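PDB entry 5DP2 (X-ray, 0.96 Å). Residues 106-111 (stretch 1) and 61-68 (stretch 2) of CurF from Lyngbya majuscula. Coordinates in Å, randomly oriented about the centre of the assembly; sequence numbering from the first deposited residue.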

# COMPACT_ATOMS: atom_id res chain seq x y z
N LEU A 106 3.35 2.30 -12.50
CA LEU A 106 1.95 2.09 -12.89
C LEU A 106 1.07 2.37 -11.69
O LEU A 106 1.20 1.72 -10.63
CB LEU A 106 1.73 0.68 -13.41
CG LEU A 106 2.53 0.28 -14.67
CD1 LEU A 106 3.87 -0.32 -14.33
CD2 LEU A 106 1.69 -0.67 -15.53
N ALA A 107 0.15 3.33 -11.86
CA ALA A 107 -0.77 3.74 -10.78
C ALA A 107 -2.02 2.86 -10.84
O ALA A 107 -2.80 2.94 -11.80
CB ALA A 107 -1.14 5.21 -10.99
N TYR A 108 -2.21 2.02 -9.84
CA TYR A 108 -3.38 1.15 -9.71
C TYR A 108 -3.78 0.48 -11.03
O TYR A 108 -4.94 0.55 -11.44
CB TYR A 108 -4.58 1.89 -9.06
CG TYR A 108 -5.64 0.93 -8.55
CD1 TYR A 108 -5.33 0.02 -7.54
CD2 TYR A 108 -6.92 0.89 -9.10
CE1 TYR A 108 -6.27 -0.93 -7.12
CE2 TYR A 108 -7.86 -0.05 -8.68
CZ TYR A 108 -7.53 -0.96 -7.71
OH TYR A 108 -8.48 -1.89 -7.34
N PRO A 109 -2.87 -0.28 -11.66
CA PRO A 109 -3.27 -0.98 -12.88
C PRO A 109 -4.26 -2.12 -12.60
O PRO A 109 -5.16 -2.35 -13.42
CB PRO A 109 -1.94 -1.50 -13.42
CG PRO A 109 -1.03 -1.59 -12.24
CD PRO A 109 -1.44 -0.42 -11.38
N GLY A 110 -4.07 -2.83 -11.48
CA GLY A 110 -4.90 -3.97 -11.12
C GLY A 110 -4.44 -5.32 -11.65
O GLY A 110 -4.92 -6.35 -11.17
N ASN A 111 -3.53 -5.26 -12.64
CA ASN A 111 -3.02 -6.45 -13.35
C ASN A 111 -1.50 -6.38 -13.54
O ASN A 111 -0.96 -6.96 -14.47
CB ASN A 111 -3.72 -6.60 -14.71
CG ASN A 111 -3.45 -5.43 -15.64
OD1 ASN A 111 -3.00 -4.37 -15.20
ND2 ASN A 111 -3.75 -5.60 -16.91
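Stretch 2 (61-68) QEYIKKRY

Stretch 2 meets stretch 1 in a small, largely polar loop-to-loop contact, held by one direct hydrogen bond and two bridging waters and burying 315 Å² in all. Stretch 1 comes off a strand that begins earlier in the chain and turns through Tyr108, whose phi/psi of 43/57 is left-handed, into Pro109 and Gly110. In stretch 2, Gln61 and Glu62 are extended, Tyr63 bends the chain, Ile64 is extended again, and residues 65-67 form a short 3-10 turn, with Arg67 N donating to Ile64 O at 3.1 Å. Taken end to end, the two chains run roughly crosswise, neither parallel nor antiparallel. The closest CA atoms are Gly110 CA and Arg67 CA, 5.1 Å apart.

Lys66 provides the direct bond. Its side chain, t at all four chi angles, is long enough to reach along the turn, and Lys66 NZ donates to Tyr108 O at 2.8 Å. On the way, Lys66 CE passes 3.4 Å from Pro109 O, and Lys66 CD lies 4.2 Å from Tyr108 CD2, so the aliphatic chain also packs near the aromatic ring.

The CA-to-CB bond of Tyr108 points sideways, but the end of its side chain comes nearer to stretch 2, combining an apolar surface with a polar tip. Ile64 CG2 sits at the ring's edge, 4.3 Å from Tyr108 CE2, while Tyr108 OH approaches Arg67 CG at 3.6 Å. Water 1 joins Tyr108 OH (2.7 Å) to Glu62 OE1 (2.8 Å) and Arg67 NH1 (3.0 Å), charged groups further linked by a salt bridge between Arg67 NH1 and Glu62 OE2 at 3.5 Å.

Water 2 ties the main chains together, donating to Lys66 O at 2.8 Å and Pro109 O at 2.7 Å. Gly110 suits its position twice over: at phi/psi 89/-16 a CB would jam against the preceding carbonyl, and it would also lie a tight 3.2 Å from Lys66 O.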

# COMPACT_ATOMS: atom_id res chain seq x y z
N GLN A 61 -13.23 -10.07 -0.86
CA GLN A 61 -13.55 -10.24 -2.27
C GLN A 61 -13.59 -8.90 -3.00
O GLN A 61 -14.30 -7.98 -2.58
CB GLN A 61 -14.88 -10.96 -2.46
CG GLN A 61 -15.10 -11.31 -3.91
CD GLN A 61 -16.32 -12.14 -4.11
OE1 GLN A 61 -17.33 -11.68 -4.67
NE2 GLN A 61 -16.26 -13.40 -3.67
N GLU A 62 -12.78 -8.76 -4.05
CA GLU A 62 -12.80 -7.51 -4.79
C GLU A 62 -14.17 -7.27 -5.42
O GLU A 62 -14.78 -8.18 -5.99
CB GLU A 62 -11.75 -7.53 -5.91
CG GLU A 62 -10.33 -7.55 -5.39
CD GLU A 62 -10.00 -6.34 -4.58
OE1 GLU A 62 -10.19 -5.21 -5.10
OE2 GLU A 62 -9.51 -6.47 -3.42
N TYR A 63 -14.61 -6.01 -5.37
CA TYR A 63 -15.79 -5.54 -6.10
C TYR A 63 -15.41 -4.55 -7.22
O TYR A 63 -16.22 -4.30 -8.12
CB TYR A 63 -16.84 -4.90 -5.14
CG TYR A 63 -16.25 -3.80 -4.33
CD1 TYR A 63 -16.15 -2.52 -4.86
CD2 TYR A 63 -15.70 -4.03 -3.07
CE1 TYR A 63 -15.52 -1.50 -4.18
CE2 TYR A 63 -15.04 -3.03 -2.39
CZ TYR A 63 -14.96 -1.76 -2.93
OH TYR A 63 -14.28 -0.80 -2.25
N ILE A 64 -14.20 -3.98 -7.18
CA ILE A 64 -13.76 -3.08 -8.24
C ILE A 64 -13.58 -3.90 -9.52
O ILE A 64 -12.80 -4.85 -9.57
CB ILE A 64 -12.48 -2.35 -7.80
CG1 ILE A 64 -12.89 -1.29 -6.77
CG2 ILE A 64 -11.76 -1.75 -8.99
CD1 ILE A 64 -11.74 -0.57 -6.13
N LYS A 65 -14.27 -3.48 -10.59
CA LYS A 65 -14.29 -4.27 -11.80
C LYS A 65 -12.94 -4.29 -12.52
O LYS A 65 -12.64 -5.25 -13.21
CB LYS A 65 -15.46 -3.86 -12.69
CG LYS A 65 -16.80 -4.33 -12.09
CD LYS A 65 -18.03 -4.21 -12.92
CE LYS A 65 -19.10 -5.11 -12.30
NZ LYS A 65 -20.40 -5.02 -13.01
N LYS A 66 -12.12 -3.25 -12.30
CA LYS A 66 -10.78 -3.20 -12.90
C LYS A 66 -9.90 -4.36 -12.45
O LYS A 66 -8.94 -4.70 -13.15
CB LYS A 66 -10.11 -1.84 -12.50
CG LYS A 66 -8.90 -1.47 -13.33
CD LYS A 66 -8.27 -0.17 -12.91
CE LYS A 66 -7.26 0.28 -13.95
NZ LYS A 66 -6.56 1.50 -13.57
N ARG A 67 -10.20 -4.97 -11.30
CA ARG A 67 -9.47 -6.14 -10.81
C ARG A 67 -9.83 -7.45 -11.51
O ARG A 67 -9.24 -8.47 -11.20
CB ARG A 67 -9.63 -6.30 -9.31
CG ARG A 67 -8.86 -5.28 -8.45
CD ARG A 67 -7.35 -5.42 -8.52
NE ARG A 67 -6.84 -6.75 -8.16
CZ ARG A 67 -6.78 -7.24 -6.92
NH1 ARG A 67 -7.05 -6.51 -5.85
NH2 ARG A 67 -6.40 -8.52 -6.76
N TYR A 68 -10.79 -7.41 -12.46
CA TYR A 68 -11.24 -8.62 -13.14
C TYR A 68 -11.15 -8.50 -14.64
O TYR A 68 -11.55 -7.47 -15.22
CB TYR A 68 -12.69 -8.94 -12.76
CG TYR A 68 -12.88 -9.25 -11.29
CD1 TYR A 68 -12.72 -10.54 -10.81
CD2 TYR A 68 -13.23 -8.27 -10.38
CE1 TYR A 68 -12.94 -10.86 -9.50
CE2 TYR A 68 -13.46 -8.57 -9.05
CZ TYR A 68 -13.33 -9.87 -8.61
OH TYR A 68 -13.59 -10.25 -7.30
O HOH W 1 -7.91 -3.68 -5.40
O HOH W 2 -6.61 -4.27 -14.65